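Local coordinates for glycosyl hydrolase family 2, TIM barrel domain protein (Faecalibacterium prausnitzii A2-165, PDB 6ED2) that probably hydrolyses beta-glucuronides as a family 2 glycoside hydrolase of a gut bacterium, at residues T222-V230 with S252-N263; H236-G245 with Y273-E283. All coordinates share one frame; numbering follows the deposited sequence.

Contact 1: residues T222-V230 with S252-N263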
loop_
_atom_site.group_PDB
_atom_site.type_symbol
_atom_site.label_atom_id
_atom_site.label_comp_id
_atom_site.label_asym_id
_atom_site.label_seq_id
_atom_site.Cartn_x
_atom_site.Cartn_y
_atom_site.Cartn_z
ATOM N N THR A 222 26.899 -51.125 9.681
ATOM C CA THR A 222 25.587 -51.741 9.832
ATOM C C THR A 222 24.564 -50.842 10.515
ATOM O O THR A 222 23.419 -51.268 10.703
ATOM C CB THR A 222 25.712 -53.036 10.630
ATOM O OG1 THR A 222 26.380 -52.754 11.867
ATOM C CG2 THR A 222 26.512 -54.056 9.842
ATOM N N GLY A 223 24.940 -49.630 10.917
ATOM C CA GLY A 223 23.962 -48.740 11.503
ATOM C C GLY A 223 24.605 -47.553 12.175
ATOM O O GLY A 223 25.361 -46.811 11.547
ATOM N N ALA A 224 24.331 -47.379 13.463
ATOM C CA ALA A 224 24.854 -46.230 14.174
ATOM C C ALA A 224 24.993 -46.576 15.643
ATOM O O ALA A 224 24.416 -47.551 16.133
ATOM C CB ALA A 224 23.953 -45.007 13.993
ATOM N N GLU A 225 25.774 -45.764 16.336
ATOM C CA GLU A 225 25.951 -45.879 17.773
ATOM C C GLU A 225 25.766 -44.513 18.412
ATOM O O GLU A 225 26.211 -43.499 17.872
ATOM C CB GLU A 225 27.338 -46.430 18.128
ATOM C CG GLU A 225 27.677 -47.699 17.383
ATOM C CD GLU A 225 28.905 -48.386 17.927
ATOM O OE1 GLU A 225 28.992 -49.629 17.796
ATOM O OE2 GLU A 225 29.782 -47.681 18.472
ATOM N N ILE A 226 25.102 -44.496 19.560
ATOM C CA ILE A 226 24.877 -43.291 20.335
ATOM C C ILE A 226 25.554 -43.495 21.675
ATOM O O ILE A 226 25.139 -44.370 22.445
ATOM C CB ILE A 226 23.376 -43.001 20.542
ATOM C CG1 ILE A 226 22.604 -43.068 19.215
ATOM C CG2 ILE A 226 23.212 -41.660 21.233
ATOM C CD1 ILE A 226 21.069 -43.145 19.381
ATOM N N ASP A 227 26.591 -42.702 21.956
ATOM C CA ASP A 227 27.162 -42.640 23.293
ATOM C C ASP A 227 26.370 -41.622 24.101
ATOM O O ASP A 227 26.146 -40.492 23.649
ATOM C CB ASP A 227 28.640 -42.238 23.270
ATOM C CG ASP A 227 29.526 -43.229 22.497
ATOM O OD1 ASP A 227 29.169 -44.422 22.363
ATOM O OD2 ASP A 227 30.595 -42.793 22.020
ATOM N N TYR A 228 25.967 -42.011 25.301
ATOM C CA TYR A 228 25.140 -41.167 26.126
ATOM C C TYR A 228 25.780 -41.027 27.495
ATOM O O TYR A 228 26.534 -41.892 27.943
ATOM C CB TYR A 228 23.708 -41.746 26.246
ATOM C CG TYR A 228 23.623 -42.994 27.104
ATOM C CD1 TYR A 228 23.540 -42.903 28.482
ATOM C CD2 TYR A 228 23.622 -44.257 26.539
ATOM C CE1 TYR A 228 23.474 -44.023 29.270
ATOM C CE2 TYR A 228 23.548 -45.399 27.337
ATOM C CZ TYR A 228 23.479 -45.267 28.702
ATOM O OH TYR A 228 23.406 -46.375 29.531
ATOM N N THR A 229 25.459 -39.924 28.160
ATOM C CA THR A 229 25.565 -39.835 29.600
ATOM C C THR A 229 24.200 -39.427 30.142
ATOM O O THR A 229 23.390 -38.820 29.430
ATOM C CB THR A 229 26.665 -38.827 30.040
ATOM O OG1 THR A 229 26.235 -37.476 29.808
ATOM C CG2 THR A 229 27.975 -39.079 29.280
ATOM N N VAL A 230 23.950 -39.771 31.403
ATOM C CA VAL A 230 22.792 -39.300 32.149
ATOM C C VAL A 230 23.273 -38.766 33.493
ATOM O O VAL A 230 24.044 -39.435 34.186
ATOM C CB VAL A 230 21.759 -40.426 32.372
ATOM C CG1 VAL A 230 20.583 -39.908 33.231
ATOM C CG2 VAL A 230 21.290 -40.975 31.056
ATOM N N SER A 252 20.229 -49.940 27.294
ATOM C CA SER A 252 21.503 -49.957 27.994
ATOM C C SER A 252 21.260 -49.619 29.455
ATOM O O SER A 252 20.429 -48.765 29.767
ATOM C CB SER A 252 22.489 -48.963 27.350
ATOM O OG SER A 252 23.661 -48.784 28.131
ATOM N N SER A 253 21.963 -50.315 30.338
ATOM C CA SER A 253 22.015 -49.967 31.751
ATOM C C SER A 253 23.231 -49.101 32.028
ATOM O O SER A 253 24.270 -49.250 31.391
ATOM C CB SER A 253 22.100 -51.222 32.614
ATOM O OG SER A 253 21.218 -52.201 32.115
ATOM N N GLY A 254 23.094 -48.206 32.981
ATOM C CA GLY A 254 24.175 -47.350 33.425
ATOM C C GLY A 254 23.958 -45.902 33.015
ATOM O O GLY A 254 23.317 -45.604 31.997
ATOM N N THR A 255 24.520 -44.982 33.814
ATOM C CA THR A 255 24.499 -43.553 33.511
ATOM C C THR A 255 25.451 -43.155 32.400
ATOM O O THR A 255 25.500 -41.973 32.054
ATOM C CB THR A 255 24.852 -42.713 34.732
ATOM O OG1 THR A 255 26.018 -43.257 35.361
ATOM C CG2 THR A 255 23.706 -42.672 35.694
ATOM N N THR A 256 26.238 -44.086 31.875
ATOM C CA THR A 256 26.979 -43.891 30.641
ATOM C C THR A 256 26.864 -45.186 29.864
ATOM O O THR A 256 26.632 -46.249 30.445
ATOM C CB THR A 256 28.465 -43.559 30.879
ATOM O OG1 THR A 256 29.067 -44.639 31.602
ATOM C CG2 THR A 256 28.626 -42.274 31.677
ATOM N N GLY A 257 27.004 -45.094 28.550
ATOM C CA GLY A 257 26.915 -46.286 27.743
ATOM C C GLY A 257 26.773 -45.929 26.279
ATOM O O GLY A 257 26.932 -44.774 25.875
ATOM N N THR A 258 26.460 -46.954 25.501
ATOM C CA THR A 258 26.333 -46.844 24.062
ATOM C C THR A 258 25.047 -47.537 23.645
ATOM O O THR A 258 24.790 -48.669 24.064
ATOM C CB THR A 258 27.551 -47.466 23.365
ATOM O OG1 THR A 258 28.730 -46.758 23.777
ATOM C CG2 THR A 258 27.418 -47.370 21.849
ATOM N N LEU A 259 24.222 -46.858 22.850
ATOM C CA LEU A 259 23.069 -47.496 22.225
ATOM C C LEU A 259 23.470 -47.889 20.812
ATOM O O LEU A 259 23.906 -47.042 20.028
ATOM C CB LEU A 259 21.848 -46.573 22.223
ATOM C CG LEU A 259 21.454 -46.041 23.608
ATOM C CD1 LEU A 259 20.604 -44.800 23.474
ATOM C CD2 LEU A 259 20.748 -47.122 24.443
ATOM N N VAL A 260 23.359 -49.171 20.501
ATOM C CA VAL A 260 23.674 -49.690 19.173
ATOM C C VAL A 260 22.374 -49.802 18.403
ATOM O O VAL A 260 21.462 -50.522 18.827
ATOM C CB VAL A 260 24.385 -51.052 19.262
ATOM C CG1 VAL A 260 24.710 -51.589 17.884
ATOM C CG2 VAL A 260 25.649 -50.925 20.100
ATOM N N VAL A 261 22.273 -49.098 17.273
ATOM C CA VAL A 261 21.043 -49.063 16.483
ATOM C C VAL A 261 21.350 -49.645 15.110
ATOM O O VAL A 261 21.872 -48.951 14.225
ATOM C CB VAL A 261 20.457 -47.653 16.368
ATOM C CG1 VAL A 261 19.128 -47.699 15.641
ATOM C CG2 VAL A 261 20.290 -47.028 17.742
ATOM N N LYS A 262 20.993 -50.909 14.916
ATOM C CA LYS A 262 21.240 -51.572 13.644
ATOM C C LYS A 262 20.297 -51.039 12.569
ATOM O O LYS A 262 19.104 -50.837 12.813
ATOM C CB LYS A 262 21.077 -53.083 13.800
ATOM C CG LYS A 262 21.663 -53.887 12.657
ATOM C CD LYS A 262 21.483 -55.381 12.895
ATOM C CE LYS A 262 21.381 -56.153 11.583
ATOM N NZ LYS A 262 21.024 -57.583 11.822
ATOM N N ASN A 263 20.844 -50.803 11.375
ATOM C CA ASN A 263 20.075 -50.230 10.268
ATOM C C ASN A 263 19.394 -48.932 10.693
ATOM O O ASN A 263 18.237 -48.677 10.359
ATOM C CB ASN A 263 19.050 -51.230 9.730
ATOM C CG ASN A 263 19.689 -52.528 9.291
ATOM O OD1 ASN A 263 20.620 -52.529 8.482
ATOM N ND2 ASN A 263 19.196 -53.643 9.818
#
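Ile226 and Leu259 meet as a hydrogen-bonded antiparallel pair, their CB atoms 4.2 Å apart, on the face of the sheet that also carries Ala224, Tyr228 and Val261. The CD1 end of Ile226 reaches Val261 CG2, and the far side of this apolar row is covered by strand 238-244, where Leu242 lies against Ile226 and Val261. The beta-branched Ile226 and Val261 suit this place because they fill the space between two sheets with little freedom to turn, while Leu259 adds apolar bulk.

Tyr228 prolongs the row and turns it polar. With chi1 at 72°, CG sits between the backbone N and the carbonyl carbon, which swings the ring across the neighbouring strand above Gly257, whose N lies 3.5 Å from the ring plane near the rim. Gly257 has to be glycine: a CB would run into the tyrosine hydroxyl and, at these backbone angles, into the preceding carbonyl. At the ring's edge OH donates to Gly254 O (2.6 Å), arriving tilted from the carbonyl plane, while Ser252 OG stands 2.8 Å from the same Tyr228 OH. The phenol thus ties strand 223-232 to the turn between strands 247-253 and 256-262.

The opposite face, with Glu225, Asp227, Thr229, Thr256, Thr258 and Val260, is more polar. Thr258 OG1 donates to Asp227 OD1 over 2.8 Å, on the anti side and 34° out of the carboxylate plane, the two side chains lying side by side. Glu225 and Asp227 share Arg218 of the adjoining strand in salt bridges. The arginine probably offsets part of the paired negative charge and eases the repulsion between the two acids, so this partly exposed face can remain polar while the other supplies the sandwich interior.

Contact 2: residues H236-G245 with Y273-E283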
loop_
_atom_site.group_PDB
_atom_site.type_symbol
_atom_site.label_atom_id
_atom_site.label_comp_id
_atom_site.label_asym_id
_atom_site.label_seq_id
_atom_site.Cartn_x
_atom_site.Cartn_y
_atom_site.Cartn_z
ATOM N N HIS A 236 20.540 -44.095 42.536
ATOM C CA HIS A 236 19.859 -45.278 42.042
ATOM C C HIS A 236 20.112 -45.499 40.557
ATOM O O HIS A 236 20.326 -44.547 39.803
ATOM C CB HIS A 236 18.361 -45.177 42.337
ATOM C CG HIS A 236 18.057 -45.428 43.774
ATOM N ND1 HIS A 236 17.828 -44.412 44.674
ATOM C CD2 HIS A 236 18.067 -46.576 44.494
ATOM C CE1 HIS A 236 17.659 -44.927 45.880
ATOM N NE2 HIS A 236 17.800 -46.239 45.798
ATOM N N PRO A 237 20.093 -46.754 40.127
ATOM C CA PRO A 237 20.539 -47.097 38.771
ATOM C C PRO A 237 19.666 -46.510 37.674
ATOM O O PRO A 237 18.476 -46.228 37.855
ATOM C CB PRO A 237 20.461 -48.631 38.755
ATOM C CG PRO A 237 19.495 -48.971 39.861
ATOM C CD PRO A 237 19.768 -47.949 40.923
ATOM N N VAL A 238 20.280 -46.402 36.492
ATOM C CA VAL A 238 19.700 -45.770 35.315
ATOM C C VAL A 238 19.644 -46.785 34.190
ATOM O O VAL A 238 20.597 -47.545 33.989
ATOM C CB VAL A 238 20.520 -44.535 34.879
ATOM C CG1 VAL A 238 20.187 -44.144 33.433
ATOM C CG2 VAL A 238 20.265 -43.373 35.820
ATOM N N THR A 239 18.531 -46.804 33.455
ATOM C CA THR A 239 18.471 -47.503 32.180
ATOM C C THR A 239 18.030 -46.522 31.107
ATOM O O THR A 239 17.345 -45.535 31.383
ATOM C CB THR A 239 17.512 -48.702 32.203
ATOM O OG1 THR A 239 16.171 -48.219 32.170
ATOM C CG2 THR A 239 17.699 -49.526 33.463
ATOM N N VAL A 240 18.454 -46.783 29.883
ATOM C CA VAL A 240 18.137 -45.946 28.739
ATOM C C VAL A 240 17.687 -46.866 27.616
ATOM O O VAL A 240 18.334 -47.883 27.349
ATOM C CB VAL A 240 19.344 -45.100 28.294
ATOM C CG1 VAL A 240 18.948 -44.191 27.154
ATOM C CG2 VAL A 240 19.900 -44.295 29.458
ATOM N N GLU A 241 16.582 -46.520 26.972
ATOM C CA GLU A 241 16.021 -47.323 25.902
ATOM C C GLU A 241 15.709 -46.420 24.726
ATOM O O GLU A 241 15.413 -45.235 24.893
ATOM C CB GLU A 241 14.739 -48.046 26.346
ATOM C CG GLU A 241 14.926 -49.007 27.502
ATOM C CD GLU A 241 13.600 -49.415 28.114
ATOM O OE1 GLU A 241 12.993 -48.584 28.824
ATOM O OE2 GLU A 241 13.156 -50.553 27.871
ATOM N N LEU A 242 15.762 -46.993 23.530
ATOM C CA LEU A 242 15.465 -46.262 22.309
ATOM C C LEU A 242 14.380 -47.019 21.563
ATOM O O LEU A 242 14.539 -48.213 21.285
ATOM C CB LEU A 242 16.715 -46.102 21.446
ATOM C CG LEU A 242 16.632 -44.980 20.422
ATOM C CD1 LEU A 242 16.511 -43.632 21.116
ATOM C CD2 LEU A 242 17.854 -45.038 19.508
ATOM N N TYR A 243 13.279 -46.330 21.252
ATOM C CA TYR A 243 12.140 -46.937 20.577
ATOM C C TYR A 243 11.953 -46.341 19.192
ATOM O O TYR A 243 12.055 -45.123 19.006
ATOM C CB TYR A 243 10.851 -46.753 21.382
ATOM C CG TYR A 243 10.770 -47.677 22.566
ATOM C CD1 TYR A 243 11.350 -47.326 23.774
ATOM C CD2 TYR A 243 10.138 -48.913 22.470
ATOM C CE1 TYR A 243 11.281 -48.152 24.859
ATOM C CE2 TYR A 243 10.078 -49.765 23.564
ATOM C CZ TYR A 243 10.653 -49.373 24.756
ATOM O OH TYR A 243 10.611 -50.179 25.867
ATOM N N ASP A 244 11.690 -47.214 18.231
ATOM C CA ASP A 244 11.193 -46.842 16.911
ATOM C C ASP A 244 9.726 -47.257 16.877
ATOM O O ASP A 244 9.412 -48.423 16.628
ATOM C CB ASP A 244 11.987 -47.533 15.813
ATOM C CG ASP A 244 11.605 -47.049 14.433
ATOM O OD1 ASP A 244 10.818 -46.083 14.356
ATOM O OD2 ASP A 244 12.090 -47.630 13.435
ATOM N N GLY A 245 8.829 -46.320 17.146
ATOM C CA GLY A 245 7.446 -46.730 17.336
ATOM C C GLY A 245 7.352 -47.568 18.596
ATOM O O GLY A 245 7.854 -47.172 19.658
ATOM N N TYR A 273 14.261 -38.034 10.795
ATOM C CA TYR A 273 13.743 -39.221 11.452
ATOM C C TYR A 273 14.108 -39.146 12.920
ATOM O O TYR A 273 15.272 -38.931 13.260
ATOM C CB TYR A 273 14.290 -40.508 10.837
ATOM C CG TYR A 273 13.428 -41.690 11.174
ATOM C CD1 TYR A 273 12.342 -42.021 10.374
ATOM C CD2 TYR A 273 13.668 -42.456 12.315
ATOM C CE1 TYR A 273 11.534 -43.091 10.678
ATOM C CE2 TYR A 273 12.855 -43.535 12.631
ATOM C CZ TYR A 273 11.792 -43.849 11.800
ATOM O OH TYR A 273 10.976 -44.925 12.080
ATOM N N LEU A 274 13.117 -39.317 13.783
ATOM C CA LEU A 274 13.294 -39.191 15.221
ATOM C C LEU A 274 12.990 -40.526 15.885
ATOM O O LEU A 274 12.113 -41.273 15.433
ATOM C CB LEU A 274 12.390 -38.082 15.794
ATOM C CG LEU A 274 12.749 -36.665 15.312
ATOM C CD1 LEU A 274 11.780 -35.625 15.857
ATOM C CD2 LEU A 274 14.203 -36.299 15.684
ATOM N N TYR A 275 13.749 -40.839 16.931
ATOM C CA TYR A 275 13.531 -42.000 17.776
ATOM C C TYR A 275 13.066 -41.534 19.142
ATOM O O TYR A 275 13.352 -40.417 19.569
ATOM C CB TYR A 275 14.808 -42.829 17.944
ATOM C CG TYR A 275 15.194 -43.668 16.750
ATOM C CD1 TYR A 275 14.859 -45.024 16.678
ATOM C CD2 TYR A 275 15.936 -43.119 15.711
ATOM C CE1 TYR A 275 15.242 -45.804 15.581
ATOM C CE2 TYR A 275 16.324 -43.879 14.624
ATOM C CZ TYR A 275 15.973 -45.219 14.557
ATOM O OH TYR A 275 16.369 -45.954 13.463
ATOM N N ASP A 276 12.380 -42.411 19.851
ATOM C CA ASP A 276 11.874 -42.082 21.177
ATOM C C ASP A 276 12.863 -42.587 22.218
ATOM O O ASP A 276 13.222 -43.770 22.221
ATOM C CB ASP A 276 10.485 -42.676 21.394
ATOM C CG ASP A 276 9.441 -42.039 20.495
ATOM O OD1 ASP A 276 9.265 -40.809 20.574
ATOM O OD2 ASP A 276 8.818 -42.761 19.694
ATOM N N LEU A 277 13.306 -41.684 23.084
ATOM C CA LEU A 277 14.288 -41.987 24.108
ATOM C C LEU A 277 13.576 -42.096 25.448
ATOM O O LEU A 277 12.801 -41.207 25.814
ATOM C CB LEU A 277 15.364 -40.896 24.151
ATOM C CG LEU A 277 16.558 -41.068 25.096
ATOM C CD1 LEU A 277 17.394 -42.276 24.692
ATOM C CD2 LEU A 277 17.414 -39.831 25.075
ATOM N N VAL A 278 13.837 -43.182 26.175
ATOM C CA VAL A 278 13.244 -43.417 27.489
ATOM C C VAL A 278 14.369 -43.565 28.503
ATOM O O VAL A 278 15.132 -44.537 28.453
ATOM C CB VAL A 278 12.347 -44.660 27.495
ATOM C CG1 VAL A 278 11.728 -44.874 28.878
ATOM C CG2 VAL A 278 11.289 -44.540 26.426
ATOM N N ILE A 279 14.456 -42.628 29.444
ATOM C CA ILE A 279 15.446 -42.677 30.512
ATOM C C ILE A 279 14.733 -42.912 31.832
ATOM O O ILE A 279 13.878 -42.111 32.227
ATOM C CB ILE A 279 16.278 -41.385 30.592
ATOM C CG1 ILE A 279 16.858 -40.984 29.234
ATOM C CG2 ILE A 279 17.368 -41.538 31.655
ATOM C CD1 ILE A 279 17.418 -39.577 29.247
ATOM N N ARG A 280 15.133 -43.961 32.554
ATOM C CA ARG A 280 14.466 -44.320 33.799
ATOM C C ARG A 280 15.464 -44.508 34.934
ATOM O O ARG A 280 16.565 -45.029 34.732
ATOM C CB ARG A 280 13.635 -45.605 33.613
ATOM C CG ARG A 280 12.413 -45.412 32.743
ATOM C CD ARG A 280 11.540 -46.651 32.734
ATOM N NE ARG A 280 10.175 -46.317 32.344
ATOM C CZ ARG A 280 9.122 -47.101 32.549
ATOM N NH1 ARG A 280 9.268 -48.285 33.138
ATOM N NH2 ARG A 280 7.918 -46.701 32.167
ATOM N N ILE A 281 15.067 -44.076 36.128
ATOM C CA ILE A 281 15.737 -44.418 37.375
ATOM C C ILE A 281 14.902 -45.476 38.084
ATOM O O ILE A 281 13.669 -45.370 38.130
ATOM C CB ILE A 281 15.924 -43.177 38.267
ATOM C CG1 ILE A 281 16.664 -42.067 37.515
ATOM C CG2 ILE A 281 16.649 -43.550 39.580
ATOM C CD1 ILE A 281 16.702 -40.744 38.273
ATOM N N HIS A 282 15.561 -46.501 38.636
ATOM C CA HIS A 282 14.886 -47.592 39.336
ATOM C C HIS A 282 15.390 -47.730 40.762
ATOM O O HIS A 282 16.590 -47.580 41.027
ATOM C CB HIS A 282 15.089 -48.926 38.633
ATOM C CG HIS A 282 14.647 -48.931 37.207
ATOM N ND1 HIS A 282 13.378 -49.307 36.821
ATOM C CD2 HIS A 282 15.304 -48.596 36.072
ATOM C CE1 HIS A 282 13.274 -49.210 35.508
ATOM N NE2 HIS A 282 14.431 -48.786 35.029
ATOM N N GLU A 283 14.470 -48.024 41.675
ATOM C CA GLU A 283 14.783 -48.492 43.025
ATOM C C GLU A 283 14.167 -49.884 43.117
ATOM O O GLU A 283 12.947 -50.026 43.240
ATOM C CB GLU A 283 14.242 -47.552 44.098
ATOM C CG GLU A 283 14.425 -48.065 45.536
ATOM C CD GLU A 283 14.491 -46.941 46.570
ATOM O OE1 GLU A 283 13.881 -45.871 46.340
ATOM O OE2 GLU A 283 15.161 -47.126 47.616
HETATM O O HOH W 1 14.837 -48.549 13.035
#
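Asp244 meets Tyr273 and Tyr275 at the end of the strand pair. Its CB lies 3.7 Å from Tyr275 CE1, against the ring. Beyond it CG, anti to the backbone N (chi1 -173°), carries the two oxygens out to separate partners: Asp244 OD1 accepts a hydrogen bond from Tyr273 OH at 2.6 Å, on its syn side and 19° out of the carboxylate plane, whereas OD2 accepts one from a water that also meets Tyr275 OH, itself hydrogen-bonded to the backbone N of Arg265. With an alanine in place of Asp244, the Tyr273 hydroxyl would probably lose its acceptor and the water one of its mates, leaving the phenol freer to turn.

Strands 238-244 and 275-283 are the two central strands of a four-stranded antiparallel sheet, one layer of the immunoglobulin-like beta-sandwich characteristic of family 2 glycoside hydrolases. Facing the other layer, Val240 CG1 presses on Leu277 CD1 at 3.5 Å, tighter than usual, and Leu242 CD1 rests on Tyr275 CB; beta-branched and leucine side chains suit this buried seam.

The outer face bears Thr239 and Glu241, which bind a magnesium ion. Thr239 OG1 lies in the plane of the His282 ring, 3.4 Å from His282 NE2 in a weak hydrogen bond, and Glu241 has a second partner in Arg248. Further along, Tyr243 CD1 leans on Val278 CG2, 3.8 Å away.

Overall arrangement
Contacts 1 and 2 belong to opposing sheets of one beta-sandwich, three strands in the first and four in the second. Their apolar faces meet in its interior, where Tyr228 of contact 1 packs on Val240 of contact 2. Each contact is buried on one side and more polar on the other. Segment 252-263 also passes from one sheet to the other: its beginning pairs with strand 238-244, through Ser252 to Val240 and Gly254 to Val238, before the chain turns to join strand 223-232. The outward chemistry differs: acids and threonines in contact 1, their arginine supplied by strand 210-219; a magnesium site with a histidine and its own arginine, Arg280, in contact 2.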